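Local atomic coordinates of Rbam17540 (Bacillus amyloliquefaciens, PDB entry 2YOY), a protein that probably oxidises cellulose at a single copper ion, as a bacterial lytic polysaccharide monooxygenase formerly classed as CBM33. Residues A[4-9]-A[87-92]; A[124-129]-A[145-150]. All coordinates share one frame; numbering follows the deposited sequence.

Contact 1: A[4-9]-A[87-92]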
loop_
_atom_site.group_PDB
_atom_site.type_symbol
_atom_site.label_atom_id
_atom_site.label_comp_id
_atom_site.label_asym_id
_atom_site.label_seq_id
_atom_site.Cartn_x
_atom_site.Cartn_y
_atom_site.Cartn_z
ATOM N N ILE A 4 0.136 6.680 0.065
ATOM C CA ILE A 4 -1.163 6.953 0.708
ATOM C C ILE A 4 -0.903 7.543 2.108
ATOM O O ILE A 4 -0.265 6.944 2.938
ATOM C CB ILE A 4 -2.033 5.668 0.754
ATOM C CG1 ILE A 4 -2.315 5.161 -0.665
ATOM C CG2 ILE A 4 -3.309 5.927 1.534
ATOM C CD1 ILE A 4 -3.004 3.798 -0.729
ATOM N N LYS A 5 -1.389 8.769 2.307
ATOM C CA LYS A 5 -1.175 9.547 3.499
ATOM C C LYS A 5 -2.319 9.442 4.506
ATOM O O LYS A 5 -2.063 9.490 5.705
ATOM C CB LYS A 5 -1.011 11.004 3.043
ATOM C CG LYS A 5 -0.966 12.086 4.088
ATOM C CD LYS A 5 -0.856 13.421 3.362
ATOM C CE LYS A 5 -2.107 13.726 2.543
ATOM N NZ LYS A 5 -1.930 14.937 1.700
ATOM N N GLU A 6 -3.568 9.339 4.018
ATOM C CA GLU A 6 -4.741 9.035 4.858
ATOM C C GLU A 6 -5.648 8.005 4.173
ATOM O O GLU A 6 -6.083 8.261 3.063
ATOM C CB GLU A 6 -5.562 10.302 5.133
ATOM C CG GLU A 6 -6.706 10.068 6.100
ATOM C CD GLU A 6 -7.683 11.231 6.151
ATOM O OE1 GLU A 6 -7.264 12.368 5.862
ATOM O OE2 GLU A 6 -8.865 10.995 6.477
ATOM N N PRO A 7 -5.874 6.817 4.792
ATOM C CA PRO A 7 -5.199 6.314 6.012
ATOM C C PRO A 7 -3.670 6.238 5.814
ATOM O O PRO A 7 -3.183 6.388 4.686
ATOM C CB PRO A 7 -5.784 4.899 6.213
ATOM C CG PRO A 7 -6.907 4.739 5.271
ATOM C CD PRO A 7 -6.696 5.766 4.158
ATOM N N VAL A 8 -2.924 6.065 6.904
ATOM C CA VAL A 8 -1.479 5.960 6.836
ATOM C C VAL A 8 -1.049 4.580 6.354
ATOM O O VAL A 8 -1.208 3.579 7.040
ATOM C CB VAL A 8 -0.873 6.239 8.240
ATOM C CG1 VAL A 8 0.630 6.199 8.177
ATOM C CG2 VAL A 8 -1.402 7.577 8.769
ATOM N N SER A 9 -0.519 4.589 5.135
ATOM C CA SER A 9 0.190 3.432 4.571
ATOM C C SER A 9 1.321 2.953 5.448
ATOM O O SER A 9 1.912 3.681 6.195
ATOM C CB SER A 9 0.735 3.745 3.161
ATOM O OG SER A 9 1.804 4.684 3.116
ATOM N N PHE A 87 -17.906 3.153 3.326
ATOM C CA PHE A 87 -17.183 4.118 2.535
ATOM C C PHE A 87 -16.076 4.801 3.329
ATOM O O PHE A 87 -16.251 5.191 4.486
ATOM C CB PHE A 87 -18.092 5.171 1.931
ATOM C CG PHE A 87 -18.826 4.713 0.690
ATOM C CD1 PHE A 87 -18.130 4.382 -0.484
ATOM C CD2 PHE A 87 -20.216 4.681 0.673
ATOM C CE1 PHE A 87 -18.820 4.004 -1.643
ATOM C CE2 PHE A 87 -20.898 4.301 -0.477
ATOM C CZ PHE A 87 -20.200 3.986 -1.624
ATOM N N ASN A 88 -14.908 4.882 2.711
ATOM C CA ASN A 88 -13.747 5.506 3.337
ATOM C C ASN A 88 -13.058 6.245 2.278
ATOM O O ASN A 88 -13.241 5.894 1.095
ATOM C CB ASN A 88 -12.817 4.405 3.872
ATOM C CG ASN A 88 -13.159 4.025 5.298
ATOM O OD1 ASN A 88 -12.776 4.729 6.286
ATOM N ND2 ASN A 88 -13.940 2.947 5.427
ATOM N N THR A 89 -12.257 7.253 2.651
ATOM C CA THR A 89 -11.450 7.932 1.646
ATOM C C THR A 89 -9.974 7.564 1.757
ATOM O O THR A 89 -9.466 7.328 2.844
ATOM C CB THR A 89 -11.572 9.438 1.781
ATOM O OG1 THR A 89 -11.202 9.786 3.119
ATOM C CG2 THR A 89 -13.007 9.867 1.509
ATOM N N PHE A 90 -9.308 7.557 0.607
ATOM C CA PHE A 90 -7.885 7.191 0.499
ATOM C C PHE A 90 -7.232 8.331 -0.256
ATOM O O PHE A 90 -7.526 8.551 -1.428
ATOM C CB PHE A 90 -7.714 5.841 -0.232
ATOM C CG PHE A 90 -8.303 4.726 0.519
ATOM C CD1 PHE A 90 -9.676 4.486 0.503
ATOM C CD2 PHE A 90 -7.492 3.903 1.339
ATOM C CE1 PHE A 90 -10.224 3.470 1.272
ATOM C CE2 PHE A 90 -8.061 2.884 2.113
ATOM C CZ PHE A 90 -9.421 2.660 2.075
ATOM N N THR A 91 -6.383 9.084 0.448
ATOM C CA THR A 91 -5.696 10.240 -0.117
ATOM C C THR A 91 -4.213 9.997 -0.295
ATOM O O THR A 91 -3.514 9.647 0.666
ATOM C CB THR A 91 -5.869 11.460 0.794
ATOM O OG1 THR A 91 -7.268 11.767 0.863
ATOM C CG2 THR A 91 -5.142 12.636 0.224
ATOM N N TRP A 92 -3.754 10.179 -1.528
ATOM C CA TRP A 92 -2.336 10.054 -1.887
ATOM C C TRP A 92 -1.634 11.388 -1.750
ATOM O O TRP A 92 -2.228 12.445 -2.029
ATOM C CB TRP A 92 -2.204 9.539 -3.325
ATOM C CG TRP A 92 -2.622 8.080 -3.509
ATOM C CD1 TRP A 92 -3.888 7.597 -3.545
ATOM C CD2 TRP A 92 -1.759 6.951 -3.722
ATOM N NE1 TRP A 92 -3.868 6.226 -3.768
ATOM C CE2 TRP A 92 -2.579 5.810 -3.889
ATOM C CE3 TRP A 92 -0.384 6.792 -3.767
ATOM C CZ2 TRP A 92 -2.056 4.513 -4.083
ATOM C CZ3 TRP A 92 0.133 5.488 -3.981
ATOM C CH2 TRP A 92 -0.698 4.390 -4.156
HETATM O O HOH W 1 -2.461 14.883 -1.242
HETATM O O HOH W 2 -8.351 10.244 2.920
#
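Thr91 O takes the shortest of its bonds from Lys5 N, 2.8 Å away and nearly in line with the C=O axis. A weak second bond reaches Thr91 O from Glu6 N at 3.4 Å, so two consecutive residues of 4-9 share one carbonyl. The return bond, Thr91 N to Glu6 O at 2.8 Å, is almost straight at 172°. One water bridges Glu6 O, Thr89 OG1 and Thr91 OG1, the last also bonded to Thr141; another links Trp92 O to Lys5 NZ, whose chain runs extended through chi2 and then bends at chi3 (66°). Ser9 folds back, its N and OG both bonding Ile4 O, and N-caps helix 10-21.

On the side of the sheet where Ile4 and Trp92 project, the contact turns apolar. With CG1 beside its backbone N, Ile4 sets that carbon over the face of the Trp92 indole, 3.5 Å from the centroid of its six-membered ring, a CH-pi contact. The indole in turn is held by its NE1 bond to Tyr105 OH. Further along, Pro7, which follows a cis peptide bond, crosses Phe90 obliquely, its CD 3.5 Å from Phe90 CD2. The paired backbone is a classic beta bulge in an antiparallel sheet, at the C-terminal end of strand 2-6, the strand that follows the copper-binding His1 in this monooxygenase fold.

Contact 2: A[124-129]-A[145-150]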
loop_
_atom_site.group_PDB
_atom_site.type_symbol
_atom_site.label_atom_id
_atom_site.label_comp_id
_atom_site.label_asym_id
_atom_site.label_seq_id
_atom_site.Cartn_x
_atom_site.Cartn_y
_atom_site.Cartn_z
ATOM N N GLU A 124 -8.895 -9.449 -2.239
ATOM C CA GLU A 124 -9.954 -9.301 -3.210
ATOM C C GLU A 124 -10.122 -7.859 -3.564
ATOM O O GLU A 124 -9.936 -7.038 -2.721
ATOM C CB GLU A 124 -11.266 -9.907 -2.755
ATOM C CG GLU A 124 -11.792 -9.466 -1.431
ATOM C CD GLU A 124 -13.039 -10.273 -1.059
ATOM O OE1 GLU A 124 -13.868 -10.565 -1.938
ATOM O OE2 GLU A 124 -13.162 -10.627 0.110
ATOM N N LEU A 125 -10.438 -7.618 -4.823
ATOM C CA LEU A 125 -10.640 -6.295 -5.350
ATOM C C LEU A 125 -11.851 -5.683 -4.708
ATOM O O LEU A 125 -12.887 -6.342 -4.563
ATOM C CB LEU A 125 -10.775 -6.398 -6.898
ATOM C CG LEU A 125 -11.117 -5.084 -7.639
ATOM C CD1 LEU A 125 -9.873 -4.228 -7.705
ATOM C CD2 LEU A 125 -11.602 -5.432 -9.065
ATOM N N ILE A 126 -11.733 -4.430 -4.265
ATOM C CA ILE A 126 -12.869 -3.717 -3.674
ATOM C C ILE A 126 -13.225 -2.445 -4.396
ATOM O O ILE A 126 -14.345 -1.964 -4.224
ATOM C CB ILE A 126 -12.677 -3.389 -2.155
ATOM C CG1 ILE A 126 -11.419 -2.533 -1.896
ATOM C CG2 ILE A 126 -12.657 -4.696 -1.406
ATOM C CD1 ILE A 126 -11.292 -2.028 -0.477
ATOM N N GLY A 127 -12.320 -1.896 -5.221
ATOM C CA GLY A 127 -12.706 -0.785 -6.060
ATOM C C GLY A 127 -11.640 -0.386 -7.090
ATOM O O GLY A 127 -10.475 -0.585 -6.876
ATOM N N THR A 128 -12.068 0.166 -8.197
ATOM C CA THR A 128 -11.133 0.567 -9.239
ATOM C C THR A 128 -11.506 2.029 -9.557
ATOM O O THR A 128 -12.702 2.396 -9.654
ATOM C CB THR A 128 -11.216 -0.344 -10.478
ATOM O OG1 THR A 128 -10.881 -1.743 -10.171
ATOM C CG2 THR A 128 -10.299 0.130 -11.588
ATOM N N VAL A 129 -10.502 2.879 -9.656
ATOM C CA VAL A 129 -10.717 4.286 -10.053
ATOM C C VAL A 129 -10.018 4.501 -11.404
ATOM O O VAL A 129 -8.803 4.576 -11.436
ATOM C CB VAL A 129 -10.164 5.263 -9.031
ATOM C CG1 VAL A 129 -10.441 6.697 -9.479
ATOM C CG2 VAL A 129 -10.770 5.033 -7.638
ATOM N N PHE A 145 -15.397 1.592 -1.066
ATOM C CA PHE A 145 -16.204 0.875 -0.107
ATOM C C PHE A 145 -15.427 -0.277 0.510
ATOM O O PHE A 145 -15.014 -1.174 -0.169
ATOM C CB PHE A 145 -17.512 0.407 -0.749
ATOM C CG PHE A 145 -18.537 -0.019 0.274
ATOM C CD1 PHE A 145 -19.381 0.880 0.850
ATOM C CD2 PHE A 145 -18.615 -1.355 0.652
ATOM C CE1 PHE A 145 -20.320 0.462 1.804
ATOM C CE2 PHE A 145 -19.573 -1.794 1.595
ATOM C CZ PHE A 145 -20.432 -0.876 2.136
ATOM N N VAL A 146 -15.163 -0.228 1.810
ATOM C CA VAL A 146 -14.411 -1.289 2.442
ATOM C C VAL A 146 -15.482 -2.318 2.936
ATOM O O VAL A 146 -16.426 -1.935 3.633
ATOM C CB VAL A 146 -13.661 -0.759 3.672
ATOM C CG1 VAL A 146 -13.060 -1.884 4.525
ATOM C CG2 VAL A 146 -12.653 0.354 3.327
ATOM N N PRO A 147 -15.328 -3.622 2.615
ATOM C CA PRO A 147 -16.346 -4.586 2.993
ATOM C C PRO A 147 -16.734 -4.513 4.476
ATOM O O PRO A 147 -15.887 -4.290 5.329
ATOM C CB PRO A 147 -15.714 -5.962 2.631
ATOM C CG PRO A 147 -14.665 -5.667 1.613
ATOM C CD PRO A 147 -14.263 -4.198 1.809
ATOM N N THR A 148 -18.007 -4.751 4.759
ATOM C CA THR A 148 -18.560 -4.694 6.119
ATOM C C THR A 148 -18.793 -6.101 6.729
ATOM O O THR A 148 -19.433 -6.205 7.787
ATOM C CB THR A 148 -19.884 -3.894 6.162
ATOM O OG1 THR A 148 -20.864 -4.491 5.289
ATOM C CG2 THR A 148 -19.663 -2.419 5.758
ATOM N N ASP A 149 -18.280 -7.148 6.071
ATOM C CA ASP A 149 -18.482 -8.561 6.467
ATOM C C ASP A 149 -17.265 -9.144 7.179
ATOM O O ASP A 149 -17.169 -10.357 7.349
ATOM C CB ASP A 149 -18.814 -9.447 5.244
ATOM C CG ASP A 149 -17.713 -9.448 4.213
ATOM O OD1 ASP A 149 -16.755 -8.660 4.358
ATOM O OD2 ASP A 149 -17.792 -10.238 3.263
ATOM N N ARG A 150 -16.324 -8.286 7.569
ATOM C CA ARG A 150 -15.128 -8.757 8.256
ATOM C C ARG A 150 -14.563 -7.736 9.230
ATOM O O ARG A 150 -14.779 -6.544 9.064
ATOM C CB ARG A 150 -14.081 -9.227 7.228
ATOM C CG ARG A 150 -13.394 -8.105 6.438
ATOM C CD ARG A 150 -12.824 -8.623 5.108
ATOM N NE ARG A 150 -13.888 -8.957 4.172
ATOM C CZ ARG A 150 -13.727 -9.353 2.934
ATOM N NH1 ARG A 150 -12.514 -9.476 2.396
ATOM N NH2 ARG A 150 -14.788 -9.576 2.180
#
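Ile126 lies across Pro147 at about a right angle, its CG2 branch 3.6 Å from Pro147 CD and slightly farther from CG. Its CG1 sits in the crowded position between the backbone N and the carbonyl carbon (chi1 58°), which leaves CG2 beside the backbone N and facing the proline. The far end of the same side chain, CD1, comes 3.8 Å from Phe145 O, so Ile126 packs along the backbone of 145-147 as well as against the ring. Pro147 has a second neighbour: its CG stands 3.9 Å above the guanidinium plane of Arg150, over the centre of one face.

The edge of that guanidinium carries the charge pairing. Glu124 and Arg150 meet tip to tip, and a single carboxylate oxygen receives both terminal nitrogens: NH1 of Arg150 lies 2.6 Å from Glu124 OE2, along its anti lone pair, and NH2 2.8 Å from it, arriving from above the carboxylate plane. With one oxygen taking both nitrogens and the planes 41° apart, this is not the flat, two-oxygen pairing. From the adjacent side Asp149 takes NE and NH2 side-on, with Arg150 NE 2.9 Å from Asp149 OD1. Arg150 NH1 also donates to Thr108 O, and with bonds on several sides the guanidinium is fixed in rotation. Its positive charge probably offsets the repulsion between the two carboxylates, whose Glu124 OE2 and Asp149 OD2 are 5.6 Å apart.

Ile126 and Gly127 both face Tyr105 in a classic beta bulge on strand 123-130. The salt-bridge network of Glu124, Asp149 and Arg150, beside the Ile126-Pro147 packing, joins an edge of one sheet to the turn that leaves strand 141-146 of the other, as in a beta-sandwich.

Overall arrangement
Contact 1 closes before contact 2 opens along the chain, and their centres lie about 14 Å apart. They meet through strands 86-94 and 141-146, neighbours in the three-stranded antiparallel sheet: Asn88 ND2 packs 3.6 Å from Val146 CG2, and Phe87 and Phe145 meet edge-to-face. Contact 1 joins the outer strand 2-6 to the central strand of that sheet, with the side chain of Trp92 about 10 Å from the copper held by His1 and His98. Contact 2 ties the strand 141-146 end to strand 123-130 of the larger mixed sheet. The two thus link the strand that follows the copper ligand His1 to the second sheet of one compact domain.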